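Local coordinates for thioredoxin reductase (Clostridium acetobutylicum ATCC 824, PDB 6GNA), which probably reduces thioredoxin with electrons from ferredoxin instead of a pyridine nucleotide, passing them through bound FAD and a redox-active pair of cysteines, at residues 51-54 / 55-58; 241-244 / 245-249. All coordinates share one frame; numbering follows the deposited sequence. Where two conformers were deposited one is given.

Contact 1: residues 51-54 / 55-58; sequences NNYL and GFYG. With FAD (flavin-adenine dinucleotide), chain B.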
ATOM      1  N   ASN A  51      -8.128  -9.445  11.694  1.00 23.13           N
ATOM      2  CA  ASN A  51      -7.835 -10.623  10.891  1.00 21.74           C
ATOM      3  C   ASN A  51      -7.355 -10.314   9.485  1.00 22.66           C
ATOM      4  O   ASN A  51      -7.093 -11.248   8.726  1.00 22.64           O
ATOM      5  CB  ASN A  51      -9.057 -11.546  10.819  1.00 26.89           C
ATOM      6  CG  ASN A  51      -9.459 -12.063  12.172  1.00 29.33           C
ATOM      7  OD1 ASN A  51      -8.603 -12.361  13.002  1.00 29.54           O
ATOM      8  ND2 ASN A  51     -10.758 -12.179  12.406  1.00 38.27           N
ATOM      9  N   ASN A  52      -7.219  -9.045   9.114  1.00 20.25           N
ATOM     10  CA  ASN A  52      -6.803  -8.682   7.768  1.00 19.39           C
ATOM     11  C   ASN A  52      -5.480  -7.936   7.760  1.00 18.42           C
ATOM     12  O   ASN A  52      -5.222  -7.165   6.828  1.00 20.72           O
ATOM     13  CB  ASN A  52      -7.899  -7.885   7.062  1.00 22.34           C
ATOM     14  CG  ASN A  52      -8.101  -6.520   7.667  1.00 23.06           C
ATOM     15  OD1 ASN A  52      -7.571  -6.216   8.727  1.00 21.71           O
ATOM     16  ND2 ASN A  52      -8.849  -5.666   6.963  1.00 28.84           N
ATOM     17  N   TYR A  53      -4.649  -8.130   8.766  1.00 21.33           N
ATOM     18  CA  TYR A  53      -3.263  -7.682   8.738  1.00 21.60           C
ATOM     19  C   TYR A  53      -2.390  -8.929   8.603  1.00 18.46           C
ATOM     20  O   TYR A  53      -2.212  -9.685   9.568  1.00 19.97           O
ATOM     21  CB  TYR A  53      -2.927  -6.850   9.970  1.00 23.94           C
ATOM     22  CG  TYR A  53      -1.618  -6.110   9.854  1.00 22.49           C
ATOM     23  CD1 TYR A  53      -1.555  -4.875   9.278  1.00 29.04           C
ATOM     24  CD2 TYR A  53      -0.448  -6.635  10.398  1.00 26.18           C
ATOM     25  CE1 TYR A  53      -0.358  -4.187   9.166  1.00 24.81           C
ATOM     26  CE2 TYR A  53       0.776  -5.954  10.297  1.00 26.59           C
ATOM     27  CZ  TYR A  53       0.796  -4.706   9.667  1.00 27.74           C
ATOM     28  OH  TYR A  53       1.922  -3.912   9.494  1.00 27.48           O
ATOM     29  N   LEU A  54      -1.825  -9.101   7.410  1.00 19.01           N
ATOM     30  CA  LEU A  54      -1.225 -10.367   7.006  1.00 20.09           C
ATOM     31  C   LEU A  54      -0.040 -10.713   7.900  1.00 20.00           C
ATOM     32  O   LEU A  54       0.902  -9.925   8.054  1.00 20.91           O
ATOM     33  CB  LEU A  54      -0.788 -10.290   5.550  1.00 20.70           C
ATOM     34  CG  LEU A  54      -0.241 -11.601   4.961  1.00 19.25           C
ATOM     35  CD1 LEU A  54      -1.288 -12.721   4.921  1.00 21.68           C
ATOM     36  CD2 LEU A  54       0.341 -11.351   3.580  1.00 21.63           C
ATOM     37  N   GLY A  55      -0.081 -11.910   8.467  1.00 21.12           N
ATOM     38  CA  GLY A  55       0.912 -12.371   9.410  1.00 20.94           C
ATOM     39  C   GLY A  55       0.515 -12.268  10.868  1.00 24.20           C
ATOM     40  O   GLY A  55       1.190 -12.871  11.716  1.00 28.21           O
ATOM     41  N   PHE A  56      -0.557 -11.546  11.188  1.00 22.61           N
ATOM     42  CA  PHE A  56      -1.012 -11.353  12.567  1.00 24.50           C
ATOM     43  C   PHE A  56      -2.464 -11.778  12.745  1.00 24.30           C
ATOM     44  O   PHE A  56      -3.257 -11.098  13.388  1.00 23.62           O
ATOM     45  CB  PHE A  56      -0.867  -9.899  13.007  1.00 35.13           C
ATOM     46  CG  PHE A  56       0.545  -9.460  13.284  1.00 42.09           C
ATOM     47  CD1 PHE A  56       1.246  -9.943  14.373  1.00 62.71           C
ATOM     48  CD2 PHE A  56       1.147  -8.523  12.477  1.00 65.98           C
ATOM     49  CE1 PHE A  56       2.535  -9.506  14.619  1.00 62.80           C
ATOM     50  CE2 PHE A  56       2.417  -8.082  12.719  1.00 60.42           C
ATOM     51  CZ  PHE A  56       3.114  -8.568  13.781  1.00 36.20           C
ATOM     52  N   TYR A  57      -2.856 -12.906  12.180  1.00 25.98           N
ATOM     53  CA  TYR A  57      -4.243 -13.337  12.317  1.00 25.28           C
ATOM     54  C   TYR A  57      -4.672 -13.402  13.778  1.00 25.92           C
ATOM     55  O   TYR A  57      -3.975 -13.973  14.626  1.00 28.08           O
ATOM     56  CB  TYR A  57      -4.420 -14.708  11.672  1.00 28.42           C
ATOM     57  CG  TYR A  57      -5.810 -15.261  11.841  1.00 26.32           C
ATOM     58  CD1 TYR A  57      -6.829 -14.872  10.994  1.00 27.95           C
ATOM     59  CD2 TYR A  57      -6.108 -16.162  12.859  1.00 31.34           C
ATOM     60  CE1 TYR A  57      -8.113 -15.377  11.138  1.00 31.32           C
ATOM     61  CE2 TYR A  57      -7.386 -16.664  13.016  1.00 37.41           C
ATOM     62  CZ  TYR A  57      -8.386 -16.261  12.153  1.00 33.04           C
ATOM     63  OH  TYR A  57      -9.661 -16.749  12.306  1.00 47.36           O
ATOM     64  N   GLY A  58      -5.840 -12.821  14.063  1.00 26.33           N
ATOM     65  CA  GLY A  58      -6.443 -12.918  15.380  1.00 28.17           C
ATOM     66  C   GLY A  58      -5.858 -11.995  16.419  1.00 26.60           C
ATOM     67  O   GLY A  58      -6.215 -12.105  17.603  1.00 29.06           O
TER
HETATM   68  PA  FAD B 300      -4.365   6.895  12.289  1.00 17.29           P
HETATM   69  O1A FAD B 300      -4.353   5.446  12.704  1.00 18.32           O
HETATM   70  O2A FAD B 300      -5.579   7.739  12.589  1.00 19.55           O
HETATM   71  O5B FAD B 300      -3.081   7.622  12.927  1.00 16.60           O
HETATM   72  C5B FAD B 300      -3.054   9.036  13.068  1.00 20.64           C
HETATM   73  C4B FAD B 300      -2.169   9.424  14.242  1.00 20.26           C
HETATM   74  O4B FAD B 300      -1.505  10.656  13.955  1.00 21.29           O
HETATM   75  C3B FAD B 300      -2.992   9.635  15.501  1.00 22.93           C
HETATM   76  O3B FAD B 300      -2.339   9.055  16.632  1.00 25.88           O
HETATM   77  C2B FAD B 300      -3.074  11.137  15.652  1.00 22.58           C
HETATM   78  O2B FAD B 300      -3.122  11.543  17.022  1.00 26.21           O
HETATM   79  C1B FAD B 300      -1.811  11.621  14.962  1.00 20.83           C
HETATM   80  N9A FAD B 300      -2.019  12.956  14.361  1.00 19.11           N
HETATM   81  C8A FAD B 300      -2.967  13.289  13.465  1.00 20.38           C
HETATM   82  N7A FAD B 300      -2.864  14.601  13.131  1.00 20.78           N
HETATM   83  C5A FAD B 300      -1.837  15.120  13.825  1.00 19.12           C
HETATM   84  C6A FAD B 300      -1.187  16.442  13.948  1.00 19.69           C
HETATM   85  N6A FAD B 300      -1.629  17.505  13.239  1.00 19.84           N
HETATM   86  N1A FAD B 300      -0.139  16.547  14.792  1.00 19.14           N
HETATM   87  C2A FAD B 300       0.320  15.504  15.507  1.00 21.41           C
HETATM   88  N3A FAD B 300      -0.226  14.278  15.441  1.00 21.65           N
HETATM   89  C4A FAD B 300      -1.285  14.030  14.636  1.00 19.14           C
HETATM   90  N1  FAD B 300      -8.374  -1.470   9.707  1.00 20.20           N
HETATM   91  C2  FAD B 300      -8.064  -2.722   9.286  1.00 20.32           C
HETATM   92  O2  FAD B 300      -7.375  -2.851   8.253  1.00 20.67           O
HETATM   93  N3  FAD B 300      -8.465  -3.832   9.931  1.00 20.30           N
HETATM   94  C4  FAD B 300      -9.205  -3.774  11.045  1.00 21.67           C
HETATM   95  O4  FAD B 300      -9.565  -4.818  11.626  1.00 23.78           O
HETATM   96  C4X FAD B 300      -9.589  -2.443  11.573  1.00 21.38           C
HETATM   97  N5  FAD B 300     -10.333  -2.307  12.690  1.00 23.64           N
HETATM   98  C5X FAD B 300     -10.670  -1.083  13.152  1.00 24.23           C
HETATM   99  C6  FAD B 300     -11.436  -0.969  14.305  1.00 25.34           C
HETATM  100  C7  FAD B 300     -11.788   0.285  14.789  1.00 26.72           C
HETATM  101  C7M FAD B 300     -12.620   0.406  16.038  1.00 27.33           C
HETATM  102  C8  FAD B 300     -11.344   1.508  14.073  1.00 24.31           C
HETATM  103  C8M FAD B 300     -11.724   2.869  14.594  1.00 25.33           C
HETATM  104  C9  FAD B 300     -10.577   1.398  12.921  1.00 22.01           C
HETATM  105  C9A FAD B 300     -10.224   0.146  12.435  1.00 22.61           C
HETATM  106  N10 FAD B 300      -9.455   0.027  11.259  1.00 20.78           N
HETATM  107  C10 FAD B 300      -9.108  -1.264  10.820  1.00 20.81           C
HETATM  108  C1' FAD B 300      -8.991   1.215  10.537  1.00 19.03           C
HETATM  109  C2' FAD B 300      -7.515   1.443  10.812  1.00 19.72           C
HETATM  110  O2' FAD B 300      -7.350   1.685  12.212  1.00 20.28           O
HETATM  111  C3' FAD B 300      -6.996   2.639  10.024  1.00 19.08           C
HETATM  112  O3' FAD B 300      -7.127   2.389   8.623  1.00 19.12           O
HETATM  113  C4' FAD B 300      -5.537   2.916  10.354  1.00 18.44           C
HETATM  114  O4' FAD B 300      -5.404   3.173  11.757  1.00 19.23           O
HETATM  115  C5' FAD B 300      -5.018   4.102   9.553  1.00 16.32           C
HETATM  116  O5' FAD B 300      -3.829   4.574  10.173  1.00 16.51           O
HETATM  117  P   FAD B 300      -3.198   6.006   9.816  1.00 17.06           P
HETATM  118  O1P FAD B 300      -1.777   6.028  10.322  1.00 18.12           O
HETATM  119  O2P FAD B 300      -3.481   6.374   8.382  1.00 17.62           O
HETATM  120  O3P FAD B 300      -4.091   7.015  10.703  1.00 17.33           O
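Y53 and F56 are the two ends of a type II beta turn in the loop between helices 42-46 and 61-74. F56 N donates to Y53 O at 3.0 Å and closes the turn. G55 sits at the third position with a positive phi, as is usual for glycine in this turn type. The two rings lie side by side and point the same way. They meet rim to rim, Y53 CD2 only 3.2 Å from F56 CD2, and neither covers the face of the other. Their planes differ by 27°. The pair continues into the dimer: Y53 OH is hydrogen-bonded to L54 O of the second subunit, and F56 stacks on F56 of that subunit.

N51 makes the second link, reaching Y57 and G58. With CG anti to the carbonyl carbon (chi1 -62°), the side chain swings toward Y57 and brings its oxygen over the ring. N51 OD1 lies over one face, toward the rim, 3.6 Å from Y57 CE1. The same oxygen takes a weak, bent bond from G58 N at 3.0 Å. Next to N51, N52 belongs to the FAD pocket: flavin N3 donates to N52 OD1 at 2.8 Å, nearly straight at 171°.

Contact 2: residues 241-244 / 245-249; sequences KVNR and KMETN
N243 and E247 face each other across a tight chain reversal with the bonding pattern of a 3:5 beta hairpin, a type I turn with a G1 bulge. The turn runs from N243 to M246 and lies in the loop between strands 239-240 and 253-255.

Two backbone bonds define it. M246 N donates to N243 O at 2.9 Å, and N243 N donates to E247 O at 3.2 Å. M246 takes the positive phi expected at the bulge. E247 O also receives a CA-H...O contact from V242, with V242 CA at 3.2 Å.

The N243 side chain adds three more bonds. Its CG lies between the backbone N and the carbonyl carbon (chi1 68°), which turns the amide back over the loop. N243 OD1 accepts from K245 N at 2.9 Å, an Asx turn, and from E247 N at 3.0 Å. The donors come from opposite faces of the amide plane. The other branch, N243 ND2, donates to E247 OE1 at 2.9 Å in an almost straight bond (174°). E247 OE1 is met on its anti side, and the amide and carboxylate planes are 41° apart. Together these bonds fix the rotation of the amide.

Apolar contact is modest. V242 CG1 reaches the methyl CG2 of T248. V242 CG2 lies near M246 SD, though the M246 side chain has two conformers. M246 also packs on helix 266-286.

The charged contact goes outward: R244 NH1 forms a salt bridge with E272 OE2 of the second subunit.

A water also joins the two segments: it lies 2.7 Å from K241 O and accepts from N249 N at 3.1 Å.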
ATOM      1  N   LYS A 241      -5.269  14.230  -2.167  1.00 25.88           N
ATOM      2  CA  LYS A 241      -5.082  13.530  -3.426  1.00 25.77           C
ATOM      3  C   LYS A 241      -3.600  13.295  -3.692  1.00 27.24           C
ATOM      4  O   LYS A 241      -2.794  14.230  -3.650  1.00 33.47           O
ATOM      5  CB  LYS A 241      -5.734  14.323  -4.544  1.00 27.12           C
ATOM      6  CG  LYS A 241      -7.252  14.320  -4.436  1.00 33.74           C
ATOM      7  CD  LYS A 241      -7.812  12.952  -4.800  1.00 56.49           C
ATOM      8  CE  LYS A 241      -9.325  12.904  -4.677  1.00 73.74           C
ATOM      9  NZ  LYS A 241      -9.893  11.562  -4.983  1.00 86.92           N
ATOM     10  N   VAL A 242      -3.241  12.031  -3.919  1.00 25.50           N
ATOM     11  CA  VAL A 242      -1.863  11.639  -4.179  1.00 26.29           C
ATOM     12  C   VAL A 242      -1.793  10.793  -5.442  1.00 26.29           C
ATOM     13  O   VAL A 242      -2.778  10.190  -5.884  1.00 27.16           O
ATOM     14  CB  VAL A 242      -1.203  10.874  -3.012  1.00 24.35           C
ATOM     15  CG1 VAL A 242      -1.153  11.729  -1.749  1.00 26.88           C
ATOM     16  CG2 VAL A 242      -1.926   9.552  -2.723  1.00 25.87           C
ATOM     17  N   ASN A 243      -0.598  10.764  -6.019  1.00 28.46           N
ATOM     18  CA  ASN A 243      -0.309   9.885  -7.140  1.00 29.53           C
ATOM     19  C   ASN A 243       0.334   8.586  -6.641  1.00 26.99           C
ATOM     20  O   ASN A 243       0.378   8.289  -5.442  1.00 26.39           O
ATOM     21  CB  ASN A 243       0.527  10.641  -8.171  1.00 29.69           C
ATOM     22  CG  ASN A 243       1.929  10.959  -7.686  1.00 28.81           C
ATOM     23  OD1 ASN A 243       2.396  10.458  -6.656  1.00 27.17           O
ATOM     24  ND2 ASN A 243       2.620  11.795  -8.438  1.00 32.38           N
ATOM     25  N   ARG A 244       0.838   7.789  -7.585  1.00 29.29           N
ATOM     26  CA  ARG A 244       1.374   6.482  -7.267  1.00 27.12           C
ATOM     27  C   ARG A 244       2.623   6.564  -6.398  1.00 27.85           C
ATOM     28  O   ARG A 244       2.992   5.565  -5.774  1.00 31.42           O
ATOM     29  CB  ARG A 244       1.661   5.708  -8.562  1.00 32.11           C
ATOM     30  CG  ARG A 244       0.405   5.189  -9.261  1.00 59.37           C
ATOM     31  CD  ARG A 244       0.014   3.823  -8.723  1.00 46.84           C
ATOM     32  NE  ARG A 244       1.050   2.828  -8.997  1.00 36.86           N
ATOM     33  CZ  ARG A 244       1.190   1.695  -8.310  1.00 35.40           C
ATOM     34  NH1 ARG A 244       0.359   1.410  -7.317  1.00 37.18           N
ATOM     35  NH2 ARG A 244       2.169   0.857  -8.611  1.00 39.99           N
ATOM     36  N   LYS A 245       3.294   7.713  -6.368  1.00 24.91           N
ATOM     37  CA  LYS A 245       4.462   7.923  -5.535  1.00 25.61           C
ATOM     38  C   LYS A 245       4.103   8.546  -4.194  1.00 24.95           C
ATOM     39  O   LYS A 245       5.010   8.889  -3.425  1.00 25.74           O
ATOM     40  CB  LYS A 245       5.485   8.788  -6.267  1.00 29.34           C
ATOM     41  CG  LYS A 245       6.105   8.095  -7.469  1.00 31.62           C
ATOM     42  CD  LYS A 245       7.112   9.000  -8.149  1.00 34.85           C
ATOM     43  CE  LYS A 245       7.745   8.334  -9.353  1.00 48.85           C
ATOM     44  NZ  LYS A 245       9.077   7.771  -9.014  1.00 83.25           N
ATOM     45  N   MET A 246       2.803   8.698  -3.907  1.00 24.83           N
ATOM     46  CA  MET A 246       2.300   9.339  -2.695  0.57 22.14           C
ATOM     47  C   MET A 246       2.584  10.829  -2.674  1.00 25.53           C
ATOM     48  O   MET A 246       2.495  11.459  -1.623  1.00 22.83           O
ATOM     49  CB  MET A 246       2.828   8.693  -1.405  0.57 24.06           C
ATOM     50  CG  MET A 246       2.565   7.222  -1.302  0.57 21.55           C
ATOM     51  SD  MET A 246       0.841   6.754  -1.460  0.57 21.09           S
ATOM     52  CE  MET A 246       1.033   5.190  -2.381  0.57 26.69           C
ATOM     53  N   GLU A 247       2.916  11.405  -3.823  1.00 25.08           N
ATOM     54  CA  GLU A 247       3.156  12.836  -3.937  1.00 24.85           C
ATOM     55  C   GLU A 247       1.836  13.600  -3.943  1.00 25.00           C
ATOM     56  O   GLU A 247       0.901  13.237  -4.661  1.00 26.45           O
ATOM     57  CB  GLU A 247       3.896  13.117  -5.245  1.00 25.29           C
ATOM     58  CG  GLU A 247       5.307  12.568  -5.264  1.00 28.26           C
ATOM     59  CD  GLU A 247       5.952  12.563  -6.642  1.00 37.71           C
ATOM     60  OE1 GLU A 247       5.235  12.679  -7.660  1.00 35.42           O
ATOM     61  OE2 GLU A 247       7.192  12.431  -6.694  1.00 37.55           O
ATOM     62  N   THR A 248       1.763  14.672  -3.162  1.00 27.12           N
ATOM     63  CA  THR A 248       0.642  15.600  -3.242  1.00 24.51           C
ATOM     64  C   THR A 248       0.930  16.629  -4.331  1.00 27.39           C
ATOM     65  O   THR A 248       1.922  16.525  -5.058  1.00 28.17           O
ATOM     66  CB  THR A 248       0.455  16.330  -1.909  1.00 24.13           C
ATOM     67  OG1 THR A 248       1.504  17.299  -1.747  1.00 24.06           O
ATOM     68  CG2 THR A 248       0.431  15.363  -0.711  1.00 24.16           C
ATOM     69  N   ASN A 249       0.076  17.656  -4.433  1.00 25.93           N
ATOM     70  CA  ASN A 249       0.312  18.754  -5.369  1.00 27.56           C
ATOM     71  C   ASN A 249       1.485  19.639  -4.958  1.00 28.59           C
ATOM     72  O   ASN A 249       1.927  20.462  -5.763  1.00 32.91           O
ATOM     73  CB  ASN A 249      -0.940  19.631  -5.527  1.00 29.08           C
ATOM     74  CG  ASN A 249      -1.279  20.399  -4.279  1.00 27.93           C
ATOM     75  OD1 ASN A 249      -1.275  19.828  -3.189  1.00 27.82           O
ATOM     76  ND2 ASN A 249      -1.569  21.681  -4.409  1.00 29.16           N
TER
HETATM   77  O   HOH W   1      -2.649  16.829  -3.133  1.00 23.65           O

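Contact 1 closes long before contact 2 opens in the chain. Their centres lie 28 Å apart, and their nearest atoms are about 15 Å apart, so they do not touch. Helix 266-286 connects them. Y53 and L54 of contact 1 pack near its start, on Y266, M267 and V270. K245 and M246 of contact 2 pack further along, on residues between E272 and N279. Both contacts also meet the second subunit. They therefore mark two separate places on one dimer interface. Contact 1 reaches the flavin through N52, whereas contact 2 leads into strand 253-255 at the edge of a parallel five-stranded sheet.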